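Local coordinates for protein putative enoyl-CoA hydratase/isomerase (Bordetella parapertussis, PDB 3ISA) that probably acts on acyl-CoA thioesters as an enoyl-CoA hydratase or isomerase of the crotonase family, its exact substrate being unknown, at residues A5-L9 and E34-L39. Where two conformers were deposited one is given. Numbering follows the deposited sequence.
Sequences ASLPL and ELVEAL
In this crotonase-like fold the N-terminal lead-in to edge strand 9-13 (residues 5-9) lies against the first turns of helix 33-48 (residues 34-39), at the margin of the mixed sheet. The chain is extended at Ser6 (phi/psi -88/166) and Leu7 (-130/79), then kinks at Pro8 (-70/-18) before Leu9 enters the strand at -128/118. Pro8 and Leu35 bring their CA atoms closest, 5.8 Å apart, and the two segments bury 317 Å² between them. Ser6, chi1 p, faces Glu34, whose chi1 and chi2 are both t; Ser6 OG stays 3.6 Å from Glu34 OE2, and waters make the link. One water donates to Ser6 O (3.0 Å) and Glu34 OE2 (2.7 Å), a second lies 2.4 Å from Ser6 OG and donates to Glu34 OE2 (2.8 Å), while a third joins Ser6 OG (2.7 Å) to Glu34 OE1 (2.8 Å). Pro8, C-gamma endo and backbone hydrogen-bonded to Ser23, sets CG 3.8 Å from Glu34 OE1 and its carbonyl O 3.5 Å from Leu35 CD1; Arg24 also touches both Pro8 and Leu35. Leu9 (chi1 t, chi2 p) is the buried anchor, packing on Leu35, Ala38 and Leu39, the i, i+3 and i+4 positions of one helix face. Its CB lies 3.7 Å from Leu35 CD1 and 3.9 Å from Ala38 CB. Leu39 also touches Leu90 of helix 77-95. The regular helical turn (Ala38 N to Glu34 O, 3.0 Å; Leu39 N to Leu35 O, 2.9 Å) fixes this spacing, and Leu9 CD1 ends 3.7 Å from Leu39 CD2.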
loop_
_atom_site.group_PDB
_atom_site.type_symbol
_atom_site.label_atom_id
_atom_site.label_comp_id
_atom_site.label_asym_id
_atom_site.label_seq_id
_atom_site.Cartn_x
_atom_site.Cartn_y
_atom_site.Cartn_z
ATOM N N ALA D 5 7.211 -44.872 11.183
ATOM C CA ALA D 5 8.551 -45.461 11.097
ATOM C C ALA D 5 9.256 -45.195 9.760
ATOM O O ALA D 5 10.396 -45.628 9.529
ATOM C CB ALA D 5 8.455 -46.944 11.366
ATOM N N SER D 6 8.581 -44.476 8.873
ATOM C CA SER D 6 9.182 -44.111 7.601
ATOM C C SER D 6 9.939 -42.800 7.777
ATOM O O SER D 6 9.766 -42.098 8.781
ATOM C CB SER D 6 8.125 -44.000 6.497
ATOM O OG SER D 6 7.191 -42.970 6.773
ATOM N N LEU D 7 10.779 -42.484 6.809
ATOM C CA LEU D 7 11.497 -41.240 6.814
ATOM C C LEU D 7 11.290 -40.613 5.430
ATOM O O LEU D 7 12.171 -40.720 4.579
ATOM C CB LEU D 7 12.983 -41.502 7.089
ATOM C CG LEU D 7 13.931 -40.315 7.311
ATOM C CD1 LEU D 7 13.687 -39.676 8.691
ATOM C CD2 LEU D 7 15.379 -40.754 7.137
ATOM N N PRO D 8 10.118 -39.976 5.196
ATOM C CA PRO D 8 9.884 -39.340 3.886
ATOM C C PRO D 8 10.753 -38.092 3.669
ATOM O O PRO D 8 10.920 -37.645 2.531
ATOM C CB PRO D 8 8.395 -38.964 3.934
ATOM C CG PRO D 8 8.114 -38.768 5.380
ATOM C CD PRO D 8 8.953 -39.817 6.089
ATOM N N LEU D 9 11.285 -37.546 4.762
ATOM C CA LEU D 9 12.221 -36.423 4.717
ATOM C C LEU D 9 13.490 -36.735 5.513
ATOM O O LEU D 9 13.430 -36.912 6.739
ATOM C CB LEU D 9 11.567 -35.157 5.297
ATOM C CG LEU D 9 12.492 -33.935 5.280
ATOM C CD1 LEU D 9 12.776 -33.508 3.847
ATOM C CD2 LEU D 9 11.915 -32.782 6.120
ATOM N N GLU D 34 2.055 -36.018 5.119
ATOM C CA GLU D 34 3.170 -36.348 6.010
ATOM C C GLU D 34 4.497 -35.660 5.622
ATOM O O GLU D 34 5.195 -35.113 6.486
ATOM C CB GLU D 34 3.342 -37.878 6.106
ATOM C CG GLU D 34 4.197 -38.321 7.286
ATOM C CD GLU D 34 4.788 -39.730 7.154
ATOM O OE1 GLU D 34 4.712 -40.349 6.065
ATOM O OE2 GLU D 34 5.360 -40.213 8.160
ATOM N N LEU D 35 4.852 -35.697 4.338
ATOM C CA LEU D 35 6.068 -35.025 3.882
ATOM C C LEU D 35 6.018 -33.499 4.078
ATOM O O LEU D 35 6.993 -32.910 4.567
ATOM C CB LEU D 35 6.395 -35.394 2.425
ATOM C CG LEU D 35 7.647 -34.753 1.800
ATOM C CD1 LEU D 35 8.902 -34.847 2.704
ATOM C CD2 LEU D 35 7.904 -35.446 0.467
ATOM N N VAL D 36 4.890 -32.871 3.729
ATOM C CA VAL D 36 4.717 -31.415 3.928
ATOM C C VAL D 36 4.892 -31.074 5.405
ATOM O O VAL D 36 5.667 -30.164 5.742
ATOM C CB VAL D 36 3.369 -30.918 3.357
ATOM C CG1 VAL D 36 3.079 -29.409 3.702
ATOM C CG2 VAL D 36 3.340 -31.150 1.854
ATOM N N GLU D 37 4.231 -31.824 6.290
ATOM C CA GLU D 37 4.368 -31.558 7.732
ATOM C C GLU D 37 5.805 -31.727 8.261
ATOM O O GLU D 37 6.249 -30.957 9.105
ATOM C CB GLU D 37 3.377 -32.369 8.569
ATOM C CG GLU D 37 1.905 -31.999 8.374
ATOM C CD GLU D 37 1.590 -30.504 8.519
ATOM O OE1 GLU D 37 2.008 -29.868 9.510
ATOM O OE2 GLU D 37 0.883 -29.979 7.631
ATOM N N ALA D 38 6.514 -32.731 7.751
ATOM C CA ALA D 38 7.918 -32.953 8.072
ATOM C C ALA D 38 8.812 -31.790 7.618
ATOM O O ALA D 38 9.749 -31.400 8.332
ATOM C CB ALA D 38 8.391 -34.254 7.434
ATOM N N LEU D 39 8.526 -31.259 6.427
ATOM C CA LEU D 39 9.241 -30.110 5.897
ATOM C C LEU D 39 8.981 -28.860 6.733
ATOM O O LEU D 39 9.899 -28.146 7.066
ATOM C CB LEU D 39 8.848 -29.864 4.446
ATOM C CG LEU D 39 9.598 -30.783 3.463
ATOM C CD1 LEU D 39 8.792 -30.957 2.153
ATOM C CD2 LEU D 39 11.010 -30.295 3.189
HETATM O O HOH W 1 7.270 -40.976 9.893
HETATM O O HOH W 2 5.633 -42.957 8.601
HETATM O O HOH W 3 6.093 -42.225 4.436
#